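Local coordinates for protein carbamate kinase (Mycoplasma penetrans, PDB 4AXS) that probably catalyses reversible phosphate transfer between ATP and carbamate, most likely making ATP from carbamoyl phosphate at the end of the arginine deiminase pathway, at residues A[28-33]-A[246-251]; A[133-138]-A[185-190]; A[231-236]-A[292-297]; A[255-260]-A[284-289]. One frame throughout, in Å; residues are numbered along the deposited sequence.

How the contacts relate
The N-terminal strand opens contact 1 at 28-33, and the partner segment 246-251 closes it more than two hundred residues later in the middle of the main sheet. Inside that long loop, contact 2 (133-138 with 185-190) closes a much shorter one at the edge of a second sheet. Contact 3 starts at 231-236, still within the loop of contact 1, but ends at 292-297 beyond it, so the two cross; its first helix leads into strand 247-251 and packs on the main sheet, while F234 and A235 also touch the strand of contact 2. Contact 4 (255-260 with 284-289) follows contact 1 and nests inside contact 3, fastening a peripheral strand to the loop before helix 292-302.

Contact 1: A[28-33]-A[246-251]; sequences VIALGG and DIFVVL. With SO4 (sulfate ion), chain B.
V28 and F248 stand in register on one side of two neighbouring parallel strands, and the F248 ring lies along that side. The ring swings out on a chi1 of 177°, opposite the backbone N, which places F248 CD1 4.0 Å from V28 CG1. The same ring edge faces the neighbouring backbone: V28 O lies in the ring plane, 3.4 Å from F248 CD1. Farther along, F248 CE1 comes within 4.1 Å of A30 CB at an oblique angle. V250 CG2 rests over one face of the ring, displaced toward its rim. The small A30 suits this place because L236 of helix 232-242 packs on the same side, and A237 of that helix touches F248.

The other side is aliphatic. I29 directs its CG2 branch at L251, whose CD1 is 3.8 Å away; the two side chains cross obliquely. L251 CD1 also meets L31 CD1 at 4.2 Å, while L251 CB lies 3.5 Å from A30 O. Branched residues fill this layer, where L57 and P50 of helix 48-59 pack against I29 and L31.

Between the layers four backbone bonds alternate from strand to strand, from V28 N to I247 O at 3.0 Å through to L251 N and A30 O at 3.1 Å. Beyond them G32 and G33 turn the chain past a sulfate. This parallel pair, followed by a glycine-rich turn, belongs to the central sheet of the amino acid kinase fold.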
loop_
_atom_site.group_PDB
_atom_site.type_symbol
_atom_site.label_atom_id
_atom_site.label_comp_id
_atom_site.label_asym_id
_atom_site.label_seq_id
_atom_site.Cartn_x
_atom_site.Cartn_y
_atom_site.Cartn_z
ATOM N N VAL A 28 17.355 -8.353 -7.069
ATOM C CA VAL A 28 16.643 -7.231 -6.480
ATOM C C VAL A 28 16.933 -5.971 -7.260
ATOM O O VAL A 28 18.096 -5.573 -7.422
ATOM C CB VAL A 28 17.055 -6.995 -5.027
ATOM C CG1 VAL A 28 16.443 -5.702 -4.524
ATOM C CG2 VAL A 28 16.620 -8.168 -4.153
ATOM N N ILE A 29 15.881 -5.331 -7.744
ATOM C CA ILE A 29 16.036 -4.144 -8.571
ATOM C C ILE A 29 15.435 -2.929 -7.879
ATOM O O ILE A 29 14.330 -2.996 -7.366
ATOM C CB ILE A 29 15.385 -4.337 -9.963
ATOM C CG1 ILE A 29 15.865 -5.643 -10.594
ATOM C CG2 ILE A 29 15.722 -3.170 -10.885
ATOM C CD1 ILE A 29 15.466 -5.810 -12.049
ATOM N N ALA A 30 16.171 -1.822 -7.873
ATOM C CA ALA A 30 15.723 -0.602 -7.216
ATOM C C ALA A 30 15.556 0.547 -8.209
ATOM O O ALA A 30 16.512 0.966 -8.846
ATOM C CB ALA A 30 16.702 -0.213 -6.111
ATOM N N LEU A 31 14.337 1.066 -8.322
ATOM C CA LEU A 31 14.015 2.096 -9.317
ATOM C C LEU A 31 13.873 3.490 -8.706
ATOM O O LEU A 31 12.986 3.728 -7.884
ATOM C CB LEU A 31 12.724 1.714 -10.041
ATOM C CG LEU A 31 12.049 2.686 -11.010
ATOM C CD1 LEU A 31 12.858 2.884 -12.262
ATOM C CD2 LEU A 31 10.673 2.125 -11.362
ATOM N N GLY A 32 14.742 4.410 -9.102
ATOM C CA GLY A 32 14.734 5.741 -8.534
ATOM C C GLY A 32 13.404 6.453 -8.684
ATOM O O GLY A 32 12.671 6.213 -9.630
ATOM N N GLY A 33 13.105 7.332 -7.736
ATOM C CA GLY A 33 11.936 8.185 -7.800
ATOM C C GLY A 33 11.904 9.147 -8.983
ATOM O O GLY A 33 10.819 9.485 -9.472
ATOM N N ASP A 246 21.168 -12.942 -5.549
ATOM C CA ASP A 246 22.527 -12.928 -6.064
ATOM C C ASP A 246 22.890 -11.501 -6.431
ATOM O O ASP A 246 23.850 -10.938 -5.916
ATOM C CB ASP A 246 22.613 -13.811 -7.305
ATOM C CG ASP A 246 21.888 -15.121 -7.126
ATOM O OD1 ASP A 246 22.077 -15.750 -6.057
ATOM O OD2 ASP A 246 21.117 -15.500 -8.044
ATOM N N ILE A 247 22.092 -10.921 -7.319
ATOM C CA ILE A 247 22.344 -9.587 -7.835
ATOM C C ILE A 247 21.444 -8.523 -7.180
ATOM O O ILE A 247 20.286 -8.776 -6.841
ATOM C CB ILE A 247 22.165 -9.543 -9.378
ATOM C CG1 ILE A 247 23.036 -10.601 -10.063
ATOM C CG2 ILE A 247 22.480 -8.166 -9.918
ATOM C CD1 ILE A 247 22.339 -11.925 -10.326
ATOM N N PHE A 248 22.025 -7.338 -7.008
ATOM C CA PHE A 248 21.340 -6.143 -6.569
ATOM C C PHE A 248 21.582 -5.073 -7.630
ATOM O O PHE A 248 22.682 -4.549 -7.732
ATOM C CB PHE A 248 21.899 -5.697 -5.214
ATOM C CG PHE A 248 21.309 -4.405 -4.697
ATOM C CD1 PHE A 248 20.016 -4.017 -5.045
ATOM C CD2 PHE A 248 22.038 -3.587 -3.840
ATOM C CE1 PHE A 248 19.469 -2.822 -4.561
ATOM C CE2 PHE A 248 21.498 -2.391 -3.351
ATOM C CZ PHE A 248 20.211 -2.010 -3.712
ATOM N N VAL A 249 20.568 -4.761 -8.436
ATOM C CA VAL A 249 20.719 -3.737 -9.468
ATOM C C VAL A 249 20.128 -2.404 -9.051
ATOM O O VAL A 249 18.953 -2.319 -8.695
ATOM C CB VAL A 249 20.027 -4.122 -10.781
ATOM C CG1 VAL A 249 20.128 -2.966 -11.783
ATOM C CG2 VAL A 249 20.604 -5.408 -11.346
ATOM N N VAL A 250 20.945 -1.365 -9.129
ATOM C CA VAL A 250 20.537 -0.014 -8.788
ATOM C C VAL A 250 20.382 0.812 -10.061
ATOM O O VAL A 250 21.380 1.122 -10.731
ATOM C CB VAL A 250 21.591 0.646 -7.877
ATOM C CG1 VAL A 250 21.287 2.125 -7.669
ATOM C CG2 VAL A 250 21.697 -0.111 -6.544
ATOM N N LEU A 251 19.137 1.151 -10.404
ATOM C CA LEU A 251 18.860 1.855 -11.652
ATOM C C LEU A 251 19.053 3.332 -11.466
ATOM O O LEU A 251 18.576 3.919 -10.496
ATOM C CB LEU A 251 17.455 1.578 -12.151
ATOM C CG LEU A 251 17.200 0.134 -12.549
ATOM C CD1 LEU A 251 15.777 -0.017 -13.071
ATOM C CD2 LEU A 251 18.223 -0.312 -13.586
HETATM S S SO4 B . 15.000 8.568 -4.815
HETATM O O1 SO4 B . 14.496 8.979 -3.503
HETATM O O2 SO4 B . 13.892 7.905 -5.500
HETATM O O3 SO4 B . 15.442 9.707 -5.630
HETATM O O4 SO4 B . 16.169 7.685 -4.674
#

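Contact 2: A[133-138]-A[185-190]; sequences TQTIVD and PIPVDF
I136 faces two consecutive residues, V188 and D189, across an antiparallel pair: a classic beta bulge. The side chains of I136 and D189 run side by side in one direction, with D189 OD1 3.3 Å from I136 CB, whereas V188 meets I136 at about a right angle, CG2 to CG2 at 3.6 Å. The two backbone bonds of I136 span the bulge. I136 N gives to D189 O at 2.6 Å, reaching it from above the carbonyl plane, and I136 O accepts from V188 N at 2.8 Å.

On the side away from I136, T135 lies alongside both P187 and F190. Its CG2 touches P187 CB at 3.6 Å, an apolar contact; P187, which has no N-H, fits here because its nitrogen makes no backbone bond to the partner strand. V137 closes the next step obliquely, CG1 at 3.4 Å from P185 CB, with F144 touching both residues. K238 and I239 of helix 232-242 pack on F190, so the edge strand is held against that helix. Q134 points elsewhere, to T216 and to T113 of the second subunit. T135 suits its place by being two-sided: its hydroxyl is hydrogen-bonded to G212 O, while the same OG1 sits in the ring plane at the edge of F190, 3.3 Å from CD1.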
loop_
_atom_site.group_PDB
_atom_site.type_symbol
_atom_site.label_atom_id
_atom_site.label_comp_id
_atom_site.label_asym_id
_atom_site.label_seq_id
_atom_site.Cartn_x
_atom_site.Cartn_y
_atom_site.Cartn_z
ATOM N N THR A 133 5.278 -0.973 3.235
ATOM C CA THR A 133 6.521 -1.251 3.961
ATOM C C THR A 133 6.874 -0.306 5.118
ATOM O O THR A 133 7.022 0.905 4.943
ATOM C CB THR A 133 7.736 -1.311 2.992
ATOM O OG1 THR A 133 7.489 -2.282 1.964
ATOM C CG2 THR A 133 9.048 -1.659 3.747
ATOM N N GLN A 134 7.028 -0.877 6.308
ATOM C CA GLN A 134 7.568 -0.135 7.443
ATOM C C GLN A 134 8.985 -0.621 7.744
ATOM O O GLN A 134 9.225 -1.818 7.952
ATOM C CB GLN A 134 6.660 -0.237 8.677
ATOM C CG GLN A 134 5.572 0.841 8.723
ATOM C CD GLN A 134 4.694 0.778 9.981
ATOM O OE1 GLN A 134 3.707 0.053 10.025
ATOM N NE2 GLN A 134 5.053 1.551 10.999
ATOM N N THR A 135 9.927 0.317 7.725
ATOM C CA THR A 135 11.318 -0.013 7.923
ATOM C C THR A 135 11.732 0.290 9.345
ATOM O O THR A 135 11.585 1.411 9.825
ATOM C CB THR A 135 12.247 0.733 6.938
ATOM O OG1 THR A 135 12.010 0.269 5.605
ATOM C CG2 THR A 135 13.735 0.502 7.305
ATOM N N ILE A 136 12.246 -0.740 10.005
ATOM C CA ILE A 136 12.768 -0.627 11.351
ATOM C C ILE A 136 14.107 0.092 11.354
ATOM O O ILE A 136 15.039 -0.261 10.624
ATOM C CB ILE A 136 12.943 -2.009 11.992
ATOM C CG1 ILE A 136 11.717 -2.890 11.717
ATOM C CG2 ILE A 136 13.184 -1.872 13.481
ATOM C CD1 ILE A 136 10.482 -2.466 12.482
ATOM N N VAL A 137 14.186 1.133 12.166
ATOM C CA VAL A 137 15.455 1.783 12.425
ATOM C C VAL A 137 15.605 1.867 13.933
ATOM O O VAL A 137 14.610 1.822 14.673
ATOM C CB VAL A 137 15.525 3.182 11.803
ATOM C CG1 VAL A 137 15.370 3.085 10.295
ATOM C CG2 VAL A 137 14.449 4.076 12.393
ATOM N N ASP A 138 16.851 1.946 14.379
ATOM C CA ASP A 138 17.171 2.154 15.777
ATOM C C ASP A 138 16.948 3.633 16.098
ATOM O O ASP A 138 17.260 4.507 15.280
ATOM C CB ASP A 138 18.621 1.714 16.029
ATOM C CG ASP A 138 19.290 2.483 17.146
ATOM O OD1 ASP A 138 19.169 2.066 18.320
ATOM O OD2 ASP A 138 19.956 3.498 16.839
ATOM N N PRO A 185 17.839 7.576 8.651
ATOM C CA PRO A 185 18.237 6.439 9.486
ATOM C C PRO A 185 18.733 5.234 8.688
ATOM O O PRO A 185 18.408 5.075 7.508
ATOM C CB PRO A 185 16.932 6.057 10.203
ATOM C CG PRO A 185 16.099 7.272 10.164
ATOM C CD PRO A 185 16.439 7.964 8.878
ATOM N N ILE A 186 19.503 4.383 9.358
ATOM C CA ILE A 186 19.939 3.112 8.806
ATOM C C ILE A 186 18.910 2.000 9.072
ATOM O O ILE A 186 18.498 1.779 10.216
ATOM C CB ILE A 186 21.291 2.711 9.406
ATOM C CG1 ILE A 186 22.367 3.701 8.964
ATOM C CG2 ILE A 186 21.658 1.287 9.013
ATOM C CD1 ILE A 186 22.614 3.710 7.472
ATOM N N PRO A 187 18.510 1.294 8.009
ATOM C CA PRO A 187 17.485 0.254 8.001
ATOM C C PRO A 187 17.943 -1.088 8.574
ATOM O O PRO A 187 18.738 -1.770 7.933
ATOM C CB PRO A 187 17.182 0.081 6.508
ATOM C CG PRO A 187 17.791 1.260 5.839
ATOM C CD PRO A 187 18.976 1.597 6.651
ATOM N N VAL A 188 17.406 -1.482 9.730
ATOM C CA VAL A 188 17.774 -2.747 10.368
ATOM C C VAL A 188 16.852 -3.929 10.022
ATOM O O VAL A 188 17.311 -5.067 9.910
ATOM C CB VAL A 188 17.924 -2.581 11.882
ATOM C CG1 VAL A 188 18.768 -1.347 12.163
ATOM C CG2 VAL A 188 16.578 -2.437 12.529
ATOM N N ASP A 189 15.558 -3.666 9.865
ATOM C CA ASP A 189 14.678 -4.625 9.186
ATOM C C ASP A 189 13.277 -4.105 8.890
ATOM O O ASP A 189 13.068 -2.907 8.756
ATOM C CB ASP A 189 14.615 -5.998 9.876
ATOM C CG ASP A 189 13.955 -5.945 11.220
ATOM O OD1 ASP A 189 14.293 -5.024 11.990
ATOM O OD2 ASP A 189 13.114 -6.830 11.508
ATOM N N PHE A 190 12.326 -5.022 8.758
ATOM C CA PHE A 190 11.052 -4.674 8.150
ATOM C C PHE A 190 9.921 -5.516 8.691
ATOM O O PHE A 190 10.094 -6.697 8.953
ATOM C CB PHE A 190 11.155 -4.816 6.624
ATOM C CG PHE A 190 12.456 -4.299 6.056
ATOM C CD1 PHE A 190 12.630 -2.939 5.816
ATOM C CD2 PHE A 190 13.511 -5.166 5.777
ATOM C CE1 PHE A 190 13.828 -2.451 5.291
ATOM C CE2 PHE A 190 14.729 -4.678 5.249
ATOM C CZ PHE A 190 14.879 -3.323 5.016
#

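Contact 3: A[231-236]-A[292-297]; sequences DKDFAL and LPKIKA. With SO4 (sulfate ion), chain B.
The F234 ring meets the neighbouring helix with its edge: A297 N lies in its plane, and A297 CB comes to 3.4 Å from F234 CD1. P293 O approaches the same end obliquely, 3.4 Å from F234 CE1. Over one face, near the rim, lies OD1 of D231. D231 is the N-cap residue of helix 232-242: its OD1 accepts from F234 N at 3.0 Å, and weakly from D233 N. The other oxygen, D231 OD2, rests on P293 CB at 3.4 Å, the two side chains crossing at about a right angle.

Alanine at 297 lets the nearly parallel helices come close. At their N-terminal ends D233 sits between two lysines. Bends at chi2 and chi4 bring K232 NZ back to D233 OD1, which it meets at 2.9 Å from above the carboxylate plane. K294 lays its CG along D233 OD2 and makes only a weak salt bridge there, NZ to OD2 at 3.4 Å; NZ is also hydrogen-bonded to S290 O. The carboxylate probably offsets the two positive charges.

K232 NZ also bonds O4 of a sulfate at 3.2 Å. A lysine at a helix start that holds an anion, with a second lysine close by, is consistent with the phosphate-binding site of amino acid kinases.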
loop_
_atom_site.group_PDB
_atom_site.type_symbol
_atom_site.label_atom_id
_atom_site.label_comp_id
_atom_site.label_asym_id
_atom_site.label_seq_id
_atom_site.Cartn_x
_atom_site.Cartn_y
_atom_site.Cartn_z
ATOM N N ASP A 231 16.962 5.962 2.841
ATOM C CA ASP A 231 17.497 5.882 1.502
ATOM C C ASP A 231 17.071 4.544 0.890
ATOM O O ASP A 231 17.375 3.475 1.428
ATOM C CB ASP A 231 19.016 6.008 1.563
ATOM C CG ASP A 231 19.667 5.889 0.203
ATOM O OD1 ASP A 231 19.727 4.758 -0.329
ATOM O OD2 ASP A 231 20.091 6.934 -0.336
ATOM N N LYS A 232 16.345 4.615 -0.224
ATOM C CA LYS A 232 15.794 3.430 -0.857
ATOM C C LYS A 232 16.870 2.424 -1.278
ATOM O O LYS A 232 16.634 1.212 -1.255
ATOM C CB LYS A 232 14.890 3.812 -2.041
ATOM C CG LYS A 232 15.607 4.436 -3.251
ATOM C CD LYS A 232 16.000 3.379 -4.268
ATOM C CE LYS A 232 16.149 3.975 -5.655
ATOM N NZ LYS A 232 17.328 4.887 -5.765
ATOM N N ASP A 233 18.053 2.911 -1.653
ATOM C CA ASP A 233 19.139 1.989 -2.014
ATOM C C ASP A 233 19.596 1.153 -0.796
ATOM O O ASP A 233 19.656 -0.067 -0.868
ATOM C CB ASP A 233 20.291 2.727 -2.723
ATOM C CG ASP A 233 19.836 3.432 -4.020
ATOM O OD1 ASP A 233 19.176 2.791 -4.869
ATOM O OD2 ASP A 233 20.155 4.633 -4.193
ATOM N N PHE A 234 19.877 1.810 0.327
ATOM C CA PHE A 234 20.118 1.116 1.592
ATOM C C PHE A 234 18.981 0.138 1.898
ATOM O O PHE A 234 19.208 -1.024 2.244
ATOM C CB PHE A 234 20.155 2.109 2.760
ATOM C CG PHE A 234 21.361 3.013 2.787
ATOM C CD1 PHE A 234 22.497 2.732 2.050
ATOM C CD2 PHE A 234 21.364 4.142 3.597
ATOM C CE1 PHE A 234 23.585 3.558 2.112
ATOM C CE2 PHE A 234 22.474 4.976 3.650
ATOM C CZ PHE A 234 23.576 4.679 2.902
ATOM N N ALA A 235 17.747 0.626 1.797
ATOM C CA ALA A 235 16.602 -0.180 2.177
ATOM C C ALA A 235 16.605 -1.428 1.338
ATOM O O ALA A 235 16.571 -2.530 1.853
ATOM C CB ALA A 235 15.276 0.602 1.999
ATOM N N LEU A 236 16.667 -1.247 0.032
ATOM C CA LEU A 236 16.547 -2.375 -0.878
ATOM C C LEU A 236 17.749 -3.305 -0.816
ATOM O O LEU A 236 17.659 -4.482 -1.187
ATOM C CB LEU A 236 16.287 -1.884 -2.300
ATOM C CG LEU A 236 14.780 -1.789 -2.526
ATOM C CD1 LEU A 236 14.425 -0.639 -3.453
ATOM C CD2 LEU A 236 14.248 -3.115 -3.058
ATOM N N LEU A 292 27.103 8.369 -3.900
ATOM C CA LEU A 292 27.725 7.841 -2.690
ATOM C C LEU A 292 26.873 6.775 -2.012
ATOM O O LEU A 292 27.337 5.653 -1.821
ATOM C CB LEU A 292 28.077 8.976 -1.718
ATOM C CG LEU A 292 29.106 8.665 -0.626
ATOM C CD1 LEU A 292 30.339 7.939 -1.206
ATOM C CD2 LEU A 292 29.517 9.939 0.112
ATOM N N PRO A 293 25.620 7.122 -1.654
ATOM C CA PRO A 293 24.705 6.190 -0.987
ATOM C C PRO A 293 24.474 4.923 -1.794
ATOM O O PRO A 293 24.356 3.854 -1.190
ATOM C CB PRO A 293 23.396 6.989 -0.898
ATOM C CG PRO A 293 23.820 8.401 -0.890
ATOM C CD PRO A 293 25.004 8.452 -1.820
ATOM N N LYS A 294 24.412 5.036 -3.121
ATOM C CA LYS A 294 24.196 3.876 -3.982
ATOM C C LYS A 294 25.415 2.971 -3.952
ATOM O O LYS A 294 25.308 1.744 -3.883
ATOM C CB LYS A 294 23.914 4.298 -5.420
ATOM C CG LYS A 294 22.963 5.464 -5.571
ATOM C CD LYS A 294 22.815 5.857 -7.032
ATOM C CE LYS A 294 21.355 6.110 -7.374
ATOM N NZ LYS A 294 20.734 7.080 -6.418
ATOM N N ILE A 295 26.581 3.594 -4.008
ATOM C CA ILE A 295 27.837 2.887 -3.912
ATOM C C ILE A 295 27.916 2.158 -2.582
ATOM O O ILE A 295 28.110 0.939 -2.533
ATOM C CB ILE A 295 29.012 3.873 -4.007
ATOM C CG1 ILE A 295 29.080 4.477 -5.413
ATOM C CG2 ILE A 295 30.329 3.192 -3.617
ATOM C CD1 ILE A 295 29.113 3.451 -6.516
ATOM N N LYS A 296 27.766 2.916 -1.506
ATOM C CA LYS A 296 27.865 2.363 -0.170
ATOM C C LYS A 296 26.883 1.209 0.034
ATOM O O LYS A 296 27.262 0.124 0.487
ATOM C CB LYS A 296 27.632 3.461 0.862
ATOM C CG LYS A 296 28.768 4.467 0.966
ATOM C CD LYS A 296 28.354 5.692 1.783
ATOM C CE LYS A 296 29.481 6.194 2.681
ATOM N NZ LYS A 296 29.086 7.429 3.430
ATOM N N ALA A 297 25.623 1.439 -0.319
ATOM C CA ALA A 297 24.613 0.382 -0.275
ATOM C C ALA A 297 24.993 -0.832 -1.128
ATOM O O ALA A 297 24.702 -1.964 -0.764
ATOM C CB ALA A 297 23.238 0.924 -0.690
HETATM S S SO4 B . 15.000 8.568 -4.815
HETATM O O1 SO4 B . 14.496 8.979 -3.503
HETATM O O2 SO4 B . 13.892 7.905 -5.500
HETATM O O3 SO4 B . 15.442 9.707 -5.630
HETATM O O4 SO4 B . 16.169 7.685 -4.674
#

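Contact 4: A[255-260]-A[284-289]; sequences DYVYVD and DQFAKG
Q285 grips D260 with both ends of its amide. OE1 accepts from D260 N at 2.7 Å in a nearly straight bond (172°), although the donor stands 39° out of the amide plane. NE2 gives to D260 OD1 at 3.2 Å; here the oxygen lies close to the amide plane, the nitrogen stands above the carboxylate plane, and the two planes are 85° apart. Glutamine suits the place because one amide accepts from the backbone N-H of D260 and donates to its carboxylate.

Its aliphatic part is used as well. Bent at chi2, the chain passes V259 at about a right angle, CG at 3.7 Å from V259 CG1, and Q285 CB sits over the centre of the F286 ring. The far end of that ring reaches segment 255-260: F286 CE1 is 3.4 Å from V257 CG2, with Y258 O at the edge.

Farther out, D260 OD2 has a weak bond to T265 OG1, and D284, with positive phi, completes the Schellman motif that ends helix 274-282 just before Q285. V257 and V259 form backbone hydrogen bonds with L269 and K267, respectively. F286 touches L277 and F280 of helix 274-282 and L292 and I295 of helix 292-302, so it links segment 255-260 to both helices.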
loop_
_atom_site.group_PDB
_atom_site.type_symbol
_atom_site.label_atom_id
_atom_site.label_comp_id
_atom_site.label_asym_id
_atom_site.label_seq_id
_atom_site.Cartn_x
_atom_site.Cartn_y
_atom_site.Cartn_z
ATOM N N ASP A 255 25.583 5.388 -17.520
ATOM C CA ASP A 255 26.088 4.153 -18.121
ATOM C C ASP A 255 27.160 3.485 -17.248
ATOM O O ASP A 255 27.212 2.255 -17.141
ATOM C CB ASP A 255 26.628 4.430 -19.522
ATOM C CG ASP A 255 27.668 5.537 -19.535
ATOM O OD1 ASP A 255 27.684 6.349 -18.575
ATOM O OD2 ASP A 255 28.475 5.592 -20.502
ATOM N N TYR A 256 28.007 4.309 -16.627
ATOM C CA TYR A 256 29.008 3.842 -15.664
ATOM C C TYR A 256 29.169 4.865 -14.555
ATOM O O TYR A 256 28.896 6.062 -14.752
ATOM C CB TYR A 256 30.375 3.646 -16.336
ATOM C CG TYR A 256 30.338 2.748 -17.543
ATOM C CD1 TYR A 256 30.486 1.372 -17.415
ATOM C CD2 TYR A 256 30.142 3.275 -18.808
ATOM C CE1 TYR A 256 30.443 0.545 -18.519
ATOM C CE2 TYR A 256 30.100 2.461 -19.921
ATOM C CZ TYR A 256 30.249 1.098 -19.773
ATOM O OH TYR A 256 30.204 0.293 -20.887
ATOM N N VAL A 257 29.622 4.417 -13.389
ATOM C CA VAL A 257 30.056 5.384 -12.393
ATOM C C VAL A 257 31.499 5.762 -12.716
ATOM O O VAL A 257 32.349 4.903 -12.919
ATOM C CB VAL A 257 29.893 4.890 -10.930
ATOM C CG1 VAL A 257 29.370 3.451 -10.891
ATOM C CG2 VAL A 257 31.209 5.071 -10.125
ATOM N N TYR A 258 31.758 7.057 -12.797
ATOM C CA TYR A 258 33.080 7.535 -13.164
ATOM C C TYR A 258 33.897 7.956 -11.945
ATOM O O TYR A 258 33.348 8.265 -10.885
ATOM C CB TYR A 258 32.970 8.675 -14.182
ATOM C CG TYR A 258 32.558 8.204 -15.564
ATOM C CD1 TYR A 258 31.236 7.894 -15.849
ATOM C CD2 TYR A 258 33.496 8.056 -16.582
ATOM C CE1 TYR A 258 30.856 7.458 -17.106
ATOM C CE2 TYR A 258 33.123 7.622 -17.847
ATOM C CZ TYR A 258 31.798 7.322 -18.100
ATOM O OH TYR A 258 31.413 6.885 -19.354
ATOM N N VAL A 259 35.216 7.921 -12.095
ATOM C CA VAL A 259 36.099 8.543 -11.117
ATOM C C VAL A 259 36.885 9.663 -11.809
ATOM O O VAL A 259 37.118 9.609 -13.014
ATOM C CB VAL A 259 37.018 7.511 -10.389
ATOM C CG1 VAL A 259 36.204 6.699 -9.369
ATOM C CG2 VAL A 259 37.725 6.587 -11.390
ATOM N N ASP A 260 37.243 10.694 -11.052
ATOM C CA ASP A 260 37.989 11.823 -11.598
ATOM C C ASP A 260 37.246 12.504 -12.733
ATOM O O ASP A 260 37.866 12.934 -13.700
ATOM C CB ASP A 260 39.357 11.363 -12.121
ATOM C CG ASP A 260 40.320 10.986 -11.009
ATOM O OD1 ASP A 260 40.359 11.689 -9.974
ATOM O OD2 ASP A 260 41.043 9.980 -11.183
ATOM N N ASP A 284 36.727 11.430 -2.122
ATOM C CA ASP A 284 35.500 12.112 -2.492
ATOM C C ASP A 284 35.178 11.973 -3.971
ATOM O O ASP A 284 34.741 12.923 -4.619
ATOM C CB ASP A 284 35.588 13.588 -2.111
ATOM C CG ASP A 284 35.325 13.822 -0.638
ATOM O OD1 ASP A 284 34.135 13.803 -0.227
ATOM O OD2 ASP A 284 36.309 14.029 0.105
ATOM N N GLN A 285 35.394 10.777 -4.502
ATOM C CA GLN A 285 35.078 10.524 -5.894
ATOM C C GLN A 285 33.596 10.722 -6.213
ATOM O O GLN A 285 33.251 10.973 -7.365
ATOM C CB GLN A 285 35.515 9.121 -6.302
ATOM C CG GLN A 285 37.011 9.000 -6.568
ATOM C CD GLN A 285 37.519 9.989 -7.617
ATOM O OE1 GLN A 285 36.742 10.559 -8.384
ATOM N NE2 GLN A 285 38.834 10.187 -7.654
ATOM N N PHE A 286 32.728 10.639 -5.200
ATOM C CA PHE A 286 31.293 10.490 -5.454
ATOM C C PHE A 286 30.358 11.554 -4.858
ATOM O O PHE A 286 30.504 11.991 -3.714
ATOM C CB PHE A 286 30.831 9.096 -5.026
ATOM C CG PHE A 286 31.650 7.988 -5.608
ATOM C CD1 PHE A 286 31.804 7.877 -6.966
ATOM C CD2 PHE A 286 32.251 7.048 -4.792
ATOM C CE1 PHE A 286 32.553 6.854 -7.514
ATOM C CE2 PHE A 286 33.010 6.019 -5.332
ATOM C CZ PHE A 286 33.160 5.924 -6.694
ATOM N N ALA A 287 29.374 11.947 -5.655
ATOM C CA ALA A 287 28.393 12.918 -5.212
ATOM C C ALA A 287 27.699 12.422 -3.939
ATOM O O ALA A 287 27.023 11.394 -3.930
ATOM C CB ALA A 287 27.386 13.202 -6.317
ATOM N N LYS A 288 27.922 13.154 -2.855
ATOM C CA LYS A 288 27.283 12.888 -1.580
ATOM C C LYS A 288 25.762 12.969 -1.750
ATOM O O LYS A 288 25.196 14.062 -1.863
ATOM C CB LYS A 288 27.780 13.917 -0.566
ATOM C CG LYS A 288 28.381 15.160 -1.244
ATOM C CD LYS A 288 28.426 16.353 -0.310
ATOM C CE LYS A 288 28.243 17.656 -1.073
ATOM N NZ LYS A 288 27.922 18.787 -0.146
ATOM N N GLY A 289 25.100 11.815 -1.779
ATOM C CA GLY A 289 23.687 11.776 -2.103
ATOM C C GLY A 289 23.388 11.025 -3.394
ATOM O O GLY A 289 22.757 9.961 -3.377
#